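Local structure of GEO10716p1 (Drosophila melanogaster, 7BTG) at residues I20-L24 with C146-L150; D80-D86 with C106-L111; L4-N10 with H66-I71; P49-G53 with P126-M132. The protein probably removes phosphate from phosphoarginine in proteins, as a fly arginine phosphatase built on the low molecular weight protein tyrosine phosphatase fold. The protein carries 1 engineered substitution. All coordinates share one frame; numbering follows the deposited sequence.

Interaction 1 of 4, residues I20-L24 with C146-L150. With PO4 (phosphate ion), chain C.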
loop_
_atom_site.group_PDB
_atom_site.type_symbol
_atom_site.label_atom_id
_atom_site.label_comp_id
_atom_site.label_asym_id
_atom_site.label_seq_id
_atom_site.Cartn_x
_atom_site.Cartn_y
_atom_site.Cartn_z
ATOM N N ILE A 20 -7.460 4.362 -1.531
ATOM C CA ILE A 20 -8.260 3.541 -2.440
ATOM C C ILE A 20 -8.975 2.429 -1.683
ATOM O O ILE A 20 -10.186 2.222 -1.838
ATOM C CB ILE A 20 -7.370 2.961 -3.553
ATOM C CG1 ILE A 20 -7.207 3.977 -4.679
ATOM C CG2 ILE A 20 -7.938 1.630 -4.057
ATOM C CD1 ILE A 20 -6.139 3.610 -5.680
ATOM N N LEU A 21 -8.231 1.683 -0.869
ATOM C CA LEU A 21 -8.829 0.582 -0.132
ATOM C C LEU A 21 -9.798 1.101 0.916
ATOM O O LEU A 21 -10.824 0.463 1.193
ATOM C CB LEU A 21 -7.745 -0.271 0.528
ATOM C CG LEU A 21 -8.342 -1.453 1.285
ATOM C CD1 LEU A 21 -9.140 -2.282 0.289
ATOM C CD2 LEU A 21 -7.286 -2.295 2.000
ATOM N N LYS A 22 -9.476 2.249 1.521
ATOM C CA LYS A 22 -10.412 2.885 2.442
ATOM C C LYS A 22 -11.750 3.163 1.762
ATOM O O LYS A 22 -12.811 2.935 2.357
ATOM C CB LYS A 22 -9.814 4.174 3.003
ATOM C CG LYS A 22 -9.180 4.001 4.366
ATOM C CD LYS A 22 -8.343 5.212 4.775
ATOM C CE LYS A 22 -7.783 5.009 6.184
ATOM N NZ LYS A 22 -7.159 6.247 6.711
ATOM N N HIS A 23 -11.716 3.643 0.511
ATOM C CA HIS A 23 -12.943 3.886 -0.238
ATOM C C HIS A 23 -13.678 2.583 -0.526
ATOM O O HIS A 23 -14.883 2.471 -0.275
ATOM C CB HIS A 23 -12.639 4.621 -1.540
ATOM C CG HIS A 23 -13.862 4.985 -2.332
ATOM N ND1 HIS A 23 -14.936 5.657 -1.783
ATOM C CD2 HIS A 23 -14.184 4.764 -3.632
ATOM C CE1 HIS A 23 -15.864 5.837 -2.709
ATOM N NE2 HIS A 23 -15.433 5.304 -3.839
ATOM N N LEU A 24 -12.962 1.580 -1.033
ATOM C CA LEU A 24 -13.594 0.307 -1.349
ATOM C C LEU A 24 -14.352 -0.263 -0.155
ATOM O O LEU A 24 -15.486 -0.736 -0.310
ATOM C CB LEU A 24 -12.550 -0.689 -1.856
ATOM C CG LEU A 24 -12.012 -0.418 -3.261
ATOM C CD1 LEU A 24 -10.905 -1.412 -3.591
ATOM C CD2 LEU A 24 -13.122 -0.469 -4.331
ATOM N N CYS A 146 -6.185 -4.130 -5.247
ATOM C CA CYS A 146 -7.083 -4.120 -4.096
ATOM C C CYS A 146 -8.397 -4.838 -4.409
ATOM O O CYS A 146 -8.977 -5.503 -3.543
ATOM C CB CYS A 146 -7.378 -2.682 -3.654
ATOM S SG CYS A 146 -6.015 -1.776 -2.896
ATOM N N GLU A 147 -8.907 -4.675 -5.628
ATOM C CA GLU A 147 -10.171 -5.320 -5.976
ATOM C C GLU A 147 -10.055 -6.835 -5.914
ATOM O O GLU A 147 -10.866 -7.503 -5.264
ATOM C CB GLU A 147 -10.615 -4.880 -7.360
ATOM C CG GLU A 147 -10.820 -3.409 -7.439
ATOM C CD GLU A 147 -11.948 -3.040 -8.323
ATOM O OE1 GLU A 147 -13.058 -3.566 -8.109
ATOM O OE2 GLU A 147 -11.710 -2.241 -9.250
ATOM N N ARG A 148 -9.044 -7.400 -6.575
ATOM C CA ARG A 148 -8.914 -8.853 -6.534
ATOM C C ARG A 148 -8.580 -9.341 -5.136
ATOM O O ARG A 148 -9.020 -10.425 -4.743
ATOM C CB ARG A 148 -7.879 -9.317 -7.557
ATOM C CG ARG A 148 -8.296 -8.922 -8.952
ATOM C CD ARG A 148 -7.666 -9.738 -10.024
ATOM N NE ARG A 148 -8.106 -9.256 -11.329
ATOM C CZ ARG A 148 -9.221 -9.653 -11.941
ATOM N NH1 ARG A 148 -10.010 -10.547 -11.374
ATOM N NH2 ARG A 148 -9.544 -9.152 -13.124
ATOM N N PHE A 149 -7.850 -8.544 -4.357
ATOM C CA PHE A 149 -7.554 -8.935 -2.983
ATOM C C PHE A 149 -8.827 -9.065 -2.154
ATOM O O PHE A 149 -8.980 -10.016 -1.379
ATOM C CB PHE A 149 -6.596 -7.936 -2.334
ATOM C CG PHE A 149 -6.551 -8.045 -0.829
ATOM C CD1 PHE A 149 -7.083 -7.045 -0.029
ATOM C CD2 PHE A 149 -6.015 -9.154 -0.223
ATOM C CE1 PHE A 149 -7.049 -7.131 1.344
ATOM C CE2 PHE A 149 -5.985 -9.260 1.162
ATOM C CZ PHE A 149 -6.507 -8.247 1.943
ATOM N N LEU A 150 -9.740 -8.097 -2.280
ATOM C CA LEU A 150 -10.970 -8.150 -1.491
ATOM C C LEU A 150 -11.830 -9.334 -1.914
ATOM O O LEU A 150 -12.397 -10.037 -1.070
ATOM C CB LEU A 150 -11.750 -6.846 -1.646
ATOM C CG LEU A 150 -11.247 -5.563 -0.984
ATOM C CD1 LEU A 150 -11.967 -4.387 -1.609
ATOM C CD2 LEU A 150 -11.486 -5.592 0.517
HETATM P P PO4 C . -4.036 8.254 8.360
HETATM O O1 PO4 C . -5.357 7.750 8.903
HETATM O O2 PO4 C . -4.188 8.753 6.935
HETATM O O3 PO4 C . -3.577 9.406 9.217
HETATM O O4 PO4 C . -3.003 7.141 8.503
#
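Leu21 and Leu24 meet Cys146 and Leu150 where helix 13-27 passes helix 133-154. The two short axes come within 10.8 Å at a crossing angle of -47°, and the CA atoms of Leu21 and Cys146 are 6.4 Å apart, so the backbones stand well separated and side chains fill the interval. Leu24 contributes most through one methyl: its CD1 touches CB of Cys146 and CD1 of Leu150, each at 3.7 Å. Leu21 has CG anti to the backbone N (chi1 -179°), which carries CD1 forward to 4.0 Å from CD1 of Leu150, while its CB lies 4.1 Å from SG of Cys146. That sulfur also meets CG2 of Ile20 at 4.1 Å and so rests against two aliphatic groups of the facing helix. Phe5 of strand 2-7 touches both Leu21 and Cys146, placing the pair of helices against one side of the parallel sheet, as in the alpha/beta fold of this family. On the far flank of helix 13-27, Lys22 forms a salt bridge with Glu18 and a weak hydrogen bond to a phosphate ion. Between the helices themselves the chemistry is apolar throughout: methyls and a thiol sulfur depend on close fit and exclusion of water, not on directional bonds.

Interaction 2 of 4, residues D80-D86 with C106-L111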
loop_
_atom_site.group_PDB
_atom_site.type_symbol
_atom_site.label_atom_id
_atom_site.label_comp_id
_atom_site.label_asym_id
_atom_site.label_seq_id
_atom_site.Cartn_x
_atom_site.Cartn_y
_atom_site.Cartn_z
ATOM N N ASP A 80 -2.666 -7.588 9.694
ATOM C CA ASP A 80 -2.873 -8.900 9.097
ATOM C C ASP A 80 -2.156 -9.023 7.759
ATOM O O ASP A 80 -1.633 -10.090 7.419
ATOM C CB ASP A 80 -4.377 -9.166 8.912
ATOM C CG ASP A 80 -5.173 -8.960 10.201
ATOM O OD1 ASP A 80 -4.913 -9.674 11.195
ATOM O OD2 ASP A 80 -6.059 -8.082 10.220
ATOM N N TYR A 81 -2.153 -7.949 6.983
ATOM C CA TYR A 81 -1.472 -7.899 5.702
ATOM C C TYR A 81 -0.582 -6.670 5.691
ATOM O O TYR A 81 -0.992 -5.608 6.162
ATOM C CB TYR A 81 -2.473 -7.856 4.536
ATOM C CG TYR A 81 -3.108 -9.196 4.298
ATOM C CD1 TYR A 81 -2.573 -10.066 3.372
ATOM C CD2 TYR A 81 -4.223 -9.614 5.040
ATOM C CE1 TYR A 81 -3.126 -11.316 3.158
ATOM C CE2 TYR A 81 -4.801 -10.866 4.826
ATOM C CZ TYR A 81 -4.238 -11.715 3.880
ATOM O OH TYR A 81 -4.759 -12.971 3.634
ATOM N N ILE A 82 0.639 -6.833 5.197
ATOM C CA ILE A 82 1.533 -5.728 4.872
ATOM C C ILE A 82 1.919 -5.903 3.412
ATOM O O ILE A 82 2.503 -6.926 3.039
ATOM C CB ILE A 82 2.775 -5.698 5.773
ATOM C CG1 ILE A 82 2.374 -5.527 7.236
ATOM C CG2 ILE A 82 3.676 -4.589 5.354
ATOM C CD1 ILE A 82 3.550 -5.578 8.186
ATOM N N PHE A 83 1.546 -4.941 2.586
ATOM C CA PHE A 83 1.701 -5.027 1.141
ATOM C C PHE A 83 2.880 -4.176 0.697
ATOM O O PHE A 83 2.920 -2.975 0.978
ATOM C CB PHE A 83 0.427 -4.579 0.430
ATOM C CG PHE A 83 -0.715 -5.550 0.588
ATOM C CD1 PHE A 83 -0.593 -6.854 0.127
ATOM C CD2 PHE A 83 -1.893 -5.167 1.200
ATOM C CE1 PHE A 83 -1.616 -7.756 0.279
ATOM C CE2 PHE A 83 -2.923 -6.063 1.350
ATOM C CZ PHE A 83 -2.787 -7.359 0.875
ATOM N N ALA A 84 3.831 -4.809 0.020
ATOM C CA ALA A 84 4.901 -4.124 -0.687
ATOM C C ALA A 84 4.469 -3.756 -2.104
ATOM O O ALA A 84 3.647 -4.437 -2.721
ATOM C CB ALA A 84 6.141 -5.027 -0.747
ATOM N N MET A 85 5.032 -2.669 -2.624
ATOM C CA MET A 85 4.820 -2.331 -4.030
ATOM C C MET A 85 5.845 -2.991 -4.938
ATOM O O MET A 85 5.525 -3.316 -6.093
ATOM C CB MET A 85 4.878 -0.811 -4.223
ATOM C CG MET A 85 3.961 -0.069 -3.303
ATOM S SD MET A 85 2.195 -0.389 -3.721
ATOM C CE MET A 85 1.483 -0.174 -2.094
ATOM N N ASP A 86 7.042 -3.223 -4.393
ATOM C CA ASP A 86 8.296 -3.581 -5.047
ATOM C C ASP A 86 8.842 -4.871 -4.465
ATOM O O ASP A 86 8.632 -5.179 -3.287
ATOM C CB ASP A 86 9.410 -2.530 -4.787
ATOM C CG ASP A 86 9.340 -1.406 -5.708
ATOM O OD1 ASP A 86 8.974 -1.682 -6.870
ATOM O OD2 ASP A 86 9.629 -0.268 -5.285
ATOM N N CYS A 106 1.909 -11.410 10.695
ATOM C CA CYS A 106 1.397 -10.682 9.548
ATOM C C CYS A 106 1.819 -11.395 8.268
ATOM O O CYS A 106 2.923 -11.944 8.173
ATOM C CB CYS A 106 1.926 -9.254 9.551
ATOM S SG CYS A 106 3.725 -9.195 9.535
ATOM N N LYS A 107 0.940 -11.390 7.282
ATOM C CA LYS A 107 1.318 -11.824 5.949
ATOM C C LYS A 107 1.924 -10.639 5.200
ATOM O O LYS A 107 1.334 -9.555 5.159
ATOM C CB LYS A 107 0.103 -12.388 5.218
ATOM C CG LYS A 107 -0.680 -13.375 6.085
ATOM C CD LYS A 107 -1.562 -14.295 5.270
ATOM C CE LYS A 107 -1.749 -15.635 5.976
ATOM N NZ LYS A 107 -0.661 -16.593 5.613
ATOM N N ILE A 108 3.110 -10.847 4.634
ATOM C CA ILE A 108 3.832 -9.821 3.896
ATOM C C ILE A 108 3.865 -10.232 2.430
ATOM O O ILE A 108 4.419 -11.282 2.086
ATOM C CB ILE A 108 5.255 -9.629 4.441
ATOM C CG1 ILE A 108 5.220 -9.192 5.914
ATOM C CG2 ILE A 108 6.000 -8.629 3.571
ATOM C CD1 ILE A 108 6.535 -9.432 6.673
ATOM N N GLN A 109 3.283 -9.412 1.554
ATOM C CA GLN A 109 3.081 -9.849 0.183
ATOM C C GLN A 109 3.251 -8.684 -0.779
ATOM O O GLN A 109 3.007 -7.523 -0.438
ATOM C CB GLN A 109 1.679 -10.492 -0.010
ATOM C CG GLN A 109 1.383 -11.665 0.945
ATOM C CD GLN A 109 -0.080 -12.135 0.920
ATOM O OE1 GLN A 109 -0.965 -11.462 0.397
ATOM N NE2 GLN A 109 -0.321 -13.303 1.483
ATOM N N LEU A 110 3.688 -9.020 -1.986
ATOM C CA LEU A 110 3.666 -8.087 -3.101
ATOM C C LEU A 110 2.215 -7.789 -3.445
ATOM O O LEU A 110 1.456 -8.706 -3.771
ATOM C CB LEU A 110 4.397 -8.726 -4.275
ATOM C CG LEU A 110 4.908 -7.909 -5.438
ATOM C CD1 LEU A 110 5.974 -6.936 -4.967
ATOM C CD2 LEU A 110 5.472 -8.867 -6.457
ATOM N N LEU A 111 1.807 -6.520 -3.334
ATOM C CA LEU A 111 0.404 -6.185 -3.579
ATOM C C LEU A 111 -0.016 -6.571 -4.988
ATOM O O LEU A 111 -1.120 -7.091 -5.202
ATOM C CB LEU A 111 0.162 -4.689 -3.358
ATOM C CG LEU A 111 -1.165 -4.156 -3.918
ATOM C CD1 LEU A 111 -2.321 -4.714 -3.120
ATOM C CD2 LEU A 111 -1.203 -2.632 -3.896
#
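Ile82 and Gln109 exchange backbone hydrogen bonds with each other's strands in a parallel pairing of 81-84 with 107-110. Five hydrogen bonds join the segments, from Lys107 N to Asp80 O at 2.9 Å through to Leu111 N to Ala84 O at 2.8 Å, the last nearly straight at 177°. Packing is dense at the buried end. Leu111 sets CD1 over one face of the Phe83 ring, 4.3 Å from its centroid, a CH-pi contact, and its CD2 meets CE of Met85 at 4.1 Å. Phe149 of helix 133-154 meets the rings of Phe83 and Tyr81 edge-to-face. The strands belong to a beta-alpha-beta unit whose connecting helix, 87-99, packs on the other face of the sheet, over Ile82, Ala84 and Ile108; Phe76 of helix 73-78 joins it there, beside Ile82 and Cys106. Toward solvent the fit relaxes. Tyr81 runs alongside Lys107, its OH 3.8 Å from CD of the lysine, whose chain bends away at chi4 (-88°). The Gln109 amide comes to the edge of the Tyr81 ring, OE1 3.5 Å from CE1, with the planes 70° apart; that oxygen is hydrogen-bonded to Tyr114 OH. With the Tyr81 ring cut back to an alanine, the stem of Lys107 and the Gln109 amide are likely to lose their shared neighbour, and Phe149 one of its aromatic partners. Beyond the strand end, the carboxylate of Asp86 forms a salt bridge with Arg13.

Interaction 3 of 4, residues L4-N10 with H66-I71. Engineered in segment 4-10: Ser7 (natural residue Cys). With PO4 (phosphate ion), chain B; PO4 (phosphate ion), chain C.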
loop_
_atom_site.group_PDB
_atom_site.type_symbol
_atom_site.label_atom_id
_atom_site.label_comp_id
_atom_site.label_asym_id
_atom_site.label_seq_id
_atom_site.Cartn_x
_atom_site.Cartn_y
_atom_site.Cartn_z
ATOM N N LEU A 4 -1.668 -2.829 6.098
ATOM C CA LEU A 4 -0.637 -1.798 5.995
ATOM C C LEU A 4 -0.024 -1.840 4.599
ATOM O O LEU A 4 0.516 -2.872 4.194
ATOM C CB LEU A 4 0.447 -2.016 7.054
ATOM C CG LEU A 4 1.565 -0.975 7.111
ATOM C CD1 LEU A 4 1.028 0.340 7.643
ATOM C CD2 LEU A 4 2.717 -1.492 7.976
ATOM N N PHE A 5 -0.116 -0.733 3.858
ATOM C CA PHE A 5 0.560 -0.626 2.573
ATOM C C PHE A 5 1.935 0.005 2.772
ATOM O O PHE A 5 2.091 0.939 3.563
ATOM C CB PHE A 5 -0.255 0.201 1.580
ATOM C CG PHE A 5 -1.529 -0.464 1.126
ATOM C CD1 PHE A 5 -1.494 -1.534 0.272
ATOM C CD2 PHE A 5 -2.767 0.018 1.530
ATOM C CE1 PHE A 5 -2.680 -2.142 -0.175
ATOM C CE2 PHE A 5 -3.958 -0.583 1.086
ATOM C CZ PHE A 5 -3.904 -1.664 0.237
ATOM N N VAL A 6 2.940 -0.506 2.058
ATOM C CA VAL A 6 4.316 -0.061 2.254
ATOM C C VAL A 6 4.945 0.295 0.918
ATOM O O VAL A 6 4.904 -0.496 -0.031
ATOM C CB VAL A 6 5.158 -1.108 2.993
ATOM C CG1 VAL A 6 6.644 -0.666 3.037
ATOM C CG2 VAL A 6 4.634 -1.254 4.404
ATOM N N SER A 7 5.493 1.507 0.834
ATOM C CA SER A 7 6.287 1.943 -0.299
ATOM C C SER A 7 7.581 2.512 0.254
ATOM O O SER A 7 7.706 2.718 1.461
ATOM C CB SER A 7 5.547 2.979 -1.161
ATOM O OG SER A 7 5.141 4.123 -0.422
ATOM N N ILE A 8 8.561 2.781 -0.616
ATOM C CA ILE A 8 9.839 3.223 -0.067
ATOM C C ILE A 8 9.691 4.599 0.570
ATOM O O ILE A 8 10.140 4.823 1.701
ATOM C CB ILE A 8 10.963 3.162 -1.121
ATOM C CG1 ILE A 8 12.297 3.390 -0.425
ATOM C CG2 ILE A 8 10.797 4.181 -2.244
ATOM C CD1 ILE A 8 13.481 3.076 -1.262
ATOM N N GLY A 9 8.964 5.505 -0.080
ATOM C CA GLY A 9 8.878 6.852 0.444
ATOM C C GLY A 9 7.672 7.129 1.316
ATOM O O GLY A 9 7.661 8.123 2.034
ATOM N N ASN A 10 6.638 6.281 1.249
ATOM C CA ASN A 10 5.357 6.537 1.920
ATOM C C ASN A 10 4.810 7.910 1.544
ATOM O O ASN A 10 4.304 8.664 2.375
ATOM C CB ASN A 10 5.465 6.396 3.435
ATOM C CG ASN A 10 4.108 6.403 4.106
ATOM O OD1 ASN A 10 3.964 6.810 5.264
ATOM N ND2 ASN A 10 3.087 5.977 3.361
ATOM N N HIS A 66 -2.562 11.879 4.907
ATOM C CA HIS A 66 -1.583 11.035 5.582
ATOM C C HIS A 66 -0.222 11.705 5.700
ATOM O O HIS A 66 0.309 12.235 4.723
ATOM C CB HIS A 66 -1.462 9.721 4.799
ATOM C CG HIS A 66 -0.429 8.779 5.325
ATOM N ND1 HIS A 66 -0.675 7.926 6.376
ATOM C CD2 HIS A 66 0.842 8.535 4.927
ATOM C CE1 HIS A 66 0.402 7.199 6.610
ATOM N NE2 HIS A 66 1.336 7.546 5.743
ATOM N N LEU A 67 0.350 11.675 6.897
ATOM C CA LEU A 67 1.731 12.098 7.091
ATOM C C LEU A 67 2.668 10.912 6.873
ATOM O O LEU A 67 2.477 9.850 7.476
ATOM C CB LEU A 67 1.922 12.666 8.500
ATOM C CG LEU A 67 1.198 13.953 8.912
ATOM C CD1 LEU A 67 1.280 14.169 10.424
ATOM C CD2 LEU A 67 1.741 15.158 8.174
ATOM N N GLY A 68 3.702 11.109 6.056
ATOM C CA GLY A 68 4.689 10.062 5.850
ATOM C C GLY A 68 5.321 9.604 7.148
ATOM O O GLY A 68 5.697 10.438 7.975
ATOM N N ARG A 69 5.397 8.295 7.373
ATOM C CA ARG A 69 6.009 7.766 8.583
ATOM C C ARG A 69 6.788 6.500 8.246
ATOM O O ARG A 69 6.580 5.864 7.209
ATOM C CB ARG A 69 4.974 7.467 9.691
ATOM C CG ARG A 69 4.089 6.243 9.418
ATOM C CD ARG A 69 3.143 5.961 10.579
ATOM N NE ARG A 69 2.357 4.736 10.400
ATOM C CZ ARG A 69 2.793 3.516 10.722
ATOM N NH1 ARG A 69 4.019 3.354 11.222
ATOM N NH2 ARG A 69 2.010 2.452 10.542
ATOM N N MET A 70 7.710 6.155 9.134
ATOM C CA MET A 70 8.464 4.927 8.989
ATOM C C MET A 70 7.642 3.769 9.517
ATOM O O MET A 70 6.835 3.930 10.430
ATOM C CB MET A 70 9.775 4.996 9.765
ATOM C CG MET A 70 10.742 6.056 9.305
ATOM S SD MET A 70 11.930 5.452 8.083
ATOM C CE MET A 70 11.872 3.683 8.323
ATOM N N ILE A 71 7.833 2.594 8.915
ATOM C CA ILE A 71 7.325 1.387 9.538
ATOM C C ILE A 71 8.114 1.156 10.819
ATOM O O ILE A 71 9.324 1.405 10.877
ATOM C CB ILE A 71 7.415 0.185 8.579
ATOM C CG1 ILE A 71 6.561 -0.972 9.097
ATOM C CG2 ILE A 71 8.855 -0.287 8.406
ATOM C CD1 ILE A 71 6.419 -2.105 8.127
HETATM P P PO4 B . 6.616 6.015 -2.913
HETATM O O1 PO4 B . 5.945 6.497 -1.640
HETATM O O2 PO4 B . 7.176 7.197 -3.659
HETATM O O3 PO4 B . 5.660 5.336 -3.864
HETATM O O4 PO4 B . 7.701 4.990 -2.586
HETATM P P PO4 C . -4.036 8.254 8.360
HETATM O O1 PO4 C . -5.357 7.750 8.903
HETATM O O2 PO4 C . -4.188 8.753 6.935
HETATM O O3 PO4 C . -3.577 9.406 9.217
HETATM O O4 PO4 C . -3.003 7.141 8.503
#
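Asn10 and His66 both hold CG trans to the backbone N (chi1 -169° and 176°), and these extended settings bring the asparagine amide to the edge of the imidazole. NE2 of His66 donates to OD1 of Asn10 at 2.8 Å; the oxygen lies in the ring plane, and ring and amide are turned 68° apart. The same oxygen accepts Arg69 N at 3.0 Å, this donor lying in the carbonyl plane on a lone pair. Meanwhile ND2 of Asn10 is hydrogen-bonded to Ser14 OG and Ser37 OG. A leucine replacing Asn10 would probably leave His66 NE2 and Arg69 N without their common acceptor and the two serines without this donor. Farther along the contact, CD2 of Leu4 meets CD1 of Ile71 at 3.8 Å, and CD1 of Leu4 approaches NH2 of Arg69, whose guanidinium is held by Asp36 and Asp75. The 4-10 segment opens the phosphate-binding loop of the family. Gly9 N donates a hydrogen bond to O4 of a phosphate ion at 2.9 Å, and Thr11, Cys12 and Arg13 add others; Ser7, an engineered replacement of the natural cysteine, places OG 2.8 Å from O1 of this ion. Having both polar ends of Asn10 hydrogen-bonded is consistent with its side chain acting as a second-shell tie between the phosphate-binding loop and segment 66-71.

Interaction 4 of 4, residues P49-G53 with P126-M132; sequences PQARG and PYFIQGM
This is a surface contact between the N-terminal end of helix 51-58, with Gln50 just before it, and the loop 126-132 that leads into helix 133-154. OE1 of Gln50 lies over one face of the Tyr127 ring, toward its rim, 3.5 Å from CE2, with the amide and ring planes only 21° apart. The chain of Gln50 is extended, with CG opposite the backbone N (chi1 -160°), and so spans the distance to the ring, whose hydroxyl is hydrogen-bonded to Asn44 ND2. Arg52 enters the bend of the loop with its guanidinium edge turned to backbone carbonyls. NH1 makes a weak hydrogen bond to Tyr127 O at 3.3 Å; NH2 points among the carbonyls of Ile129 and Gly131, but its exact place in the model is doubtful. CE of Met132 packs 3.5 Å from CB of Arg52. A type I turn from Pro126 to Ile129 shapes the loop. A cation edge-on to carbonyl oxygens is likely to be favourable electrostatically, and in this way Arg52 may link the helix start to the loop, although its hydrogen bonding here is weak or uncertain.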
loop_
_atom_site.group_PDB
_atom_site.type_symbol
_atom_site.label_atom_id
_atom_site.label_comp_id
_atom_site.label_asym_id
_atom_site.label_seq_id
_atom_site.Cartn_x
_atom_site.Cartn_y
_atom_site.Cartn_z
ATOM N N PRO A 49 1.211 13.405 1.351
ATOM C CA PRO A 49 1.505 12.714 0.090
ATOM C C PRO A 49 1.817 13.707 -1.010
ATOM O O PRO A 49 1.338 14.842 -1.004
ATOM C CB PRO A 49 0.217 11.941 -0.205
ATOM C CG PRO A 49 -0.397 11.734 1.151
ATOM C CD PRO A 49 -0.111 13.015 1.875
ATOM N N GLN A 50 2.656 13.271 -1.944
ATOM C CA GLN A 50 3.137 14.173 -2.971
ATOM C C GLN A 50 1.963 14.741 -3.754
ATOM O O GLN A 50 1.027 14.021 -4.110
ATOM C CB GLN A 50 4.095 13.450 -3.904
ATOM C CG GLN A 50 4.967 14.396 -4.650
ATOM C CD GLN A 50 5.728 13.729 -5.768
ATOM O OE1 GLN A 50 6.937 13.940 -5.927
ATOM N NE2 GLN A 50 5.021 12.925 -6.567
ATOM N N ALA A 51 2.041 16.041 -4.045
ATOM C CA ALA A 51 0.854 16.801 -4.424
ATOM C C ALA A 51 0.172 16.229 -5.663
ATOM O O ALA A 51 -1.061 16.186 -5.732
ATOM C CB ALA A 51 1.227 18.266 -4.634
ATOM N N ARG A 52 0.944 15.764 -6.642
ATOM C CA ARG A 52 0.302 15.281 -7.859
ATOM C C ARG A 52 -0.459 13.977 -7.653
ATOM O O ARG A 52 -1.221 13.583 -8.540
ATOM C CB ARG A 52 1.339 15.132 -8.967
ATOM C CG ARG A 52 2.437 14.187 -8.645
ATOM C CD ARG A 52 3.759 14.636 -9.257
ATOM N NE ARG A 52 4.039 14.099 -10.586
ATOM C CZ ARG A 52 5.238 13.632 -10.936
ATOM N NH1 ARG A 52 6.212 13.614 -10.041
ATOM N NH2 ARG A 52 5.466 13.162 -12.154
ATOM N N GLY A 53 -0.290 13.314 -6.510
ATOM C CA GLY A 53 -1.027 12.103 -6.211
ATOM C C GLY A 53 -2.317 12.433 -5.499
ATOM O O GLY A 53 -3.350 11.787 -5.711
ATOM N N PRO A 126 6.468 6.210 -8.718
ATOM C CA PRO A 126 6.260 7.331 -9.647
ATOM C C PRO A 126 6.913 8.637 -9.232
ATOM O O PRO A 126 6.836 9.596 -10.000
ATOM C CB PRO A 126 4.732 7.492 -9.631
ATOM C CG PRO A 126 4.358 7.160 -8.228
ATOM C CD PRO A 126 5.319 6.037 -7.812
ATOM N N TYR A 127 7.537 8.682 -8.049
ATOM C CA TYR A 127 8.067 9.926 -7.480
ATOM C C TYR A 127 8.872 10.739 -8.487
ATOM O O TYR A 127 8.705 11.958 -8.578
ATOM C CB TYR A 127 8.935 9.613 -6.256
ATOM C CG TYR A 127 9.311 10.813 -5.401
ATOM C CD1 TYR A 127 10.468 11.553 -5.657
ATOM C CD2 TYR A 127 8.527 11.187 -4.326
ATOM C CE1 TYR A 127 10.811 12.656 -4.864
ATOM C CE2 TYR A 127 8.862 12.284 -3.533
ATOM C CZ TYR A 127 10.005 13.010 -3.809
ATOM O OH TYR A 127 10.310 14.085 -3.014
ATOM N N PHE A 128 9.740 10.088 -9.252
ATOM C CA PHE A 128 10.700 10.770 -10.115
ATOM C C PHE A 128 10.325 10.689 -11.588
ATOM O O PHE A 128 11.124 11.072 -12.449
ATOM C CB PHE A 128 12.088 10.167 -9.919
ATOM C CG PHE A 128 12.106 8.680 -10.129
ATOM C CD1 PHE A 128 11.959 7.817 -9.055
ATOM C CD2 PHE A 128 12.227 8.151 -11.399
ATOM C CE1 PHE A 128 11.954 6.456 -9.248
ATOM C CE2 PHE A 128 12.212 6.786 -11.604
ATOM C CZ PHE A 128 12.076 5.933 -10.519
ATOM N N ILE A 129 9.152 10.162 -11.896
ATOM C CA ILE A 129 8.703 10.007 -13.270
ATOM C C ILE A 129 8.016 11.301 -13.677
ATOM O O ILE A 129 7.072 11.745 -13.012
ATOM C CB ILE A 129 7.758 8.806 -13.402
ATOM C CG1 ILE A 129 8.515 7.512 -13.107
ATOM C CG2 ILE A 129 7.144 8.770 -14.787
ATOM C CD1 ILE A 129 9.625 7.194 -14.113
ATOM N N GLN A 130 8.499 11.916 -14.752
ATOM C CA GLN A 130 7.986 13.221 -15.146
ATOM C C GLN A 130 6.548 13.097 -15.639
ATOM O O GLN A 130 6.222 12.216 -16.440
ATOM C CB GLN A 130 8.872 13.852 -16.221
ATOM C CG GLN A 130 8.789 15.395 -16.242
ATOM C CD GLN A 130 9.371 16.029 -17.509
ATOM O OE1 GLN A 130 10.462 15.679 -17.954
ATOM N NE2 GLN A 130 8.632 16.964 -18.095
ATOM N N GLY A 131 5.687 13.981 -15.161
ATOM C CA GLY A 131 4.311 13.973 -15.592
ATOM C C GLY A 131 3.485 13.023 -14.751
ATOM O O GLY A 131 3.863 12.632 -13.643
ATOM N N MET A 132 2.341 12.628 -15.303
ATOM C CA MET A 132 1.352 11.842 -14.580
ATOM C C MET A 132 1.317 10.378 -14.984
ATOM O O MET A 132 0.612 9.601 -14.341
ATOM C CB MET A 132 -0.037 12.452 -14.781
ATOM C CG MET A 132 -0.250 13.720 -14.024
ATOM S SD MET A 132 -0.115 13.440 -12.258
ATOM C CE MET A 132 -0.836 14.975 -11.698
#

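From the N terminus, strand 2-7 and the loop after it open interaction 3, which closes at 66-71, just before helix 73-78. Helix 13-27 opens interaction 1 before that closure, and its partner comes only in helix 133-154, so interactions 1 and 3 cross. Segment 49-53 begins interaction 4, which also crosses interaction 3 and ends at 126-132, within the span of interaction 1. Interaction 2 follows interaction 3 in series and lies inside the span of interaction 4. Strands 2-7 and 81-84 are sheet neighbours, linking interactions 2 and 3 directly; Phe5 and Phe149 carry packing from interaction 1 to them, while Pro49 touches His66 between interactions 3 and 4.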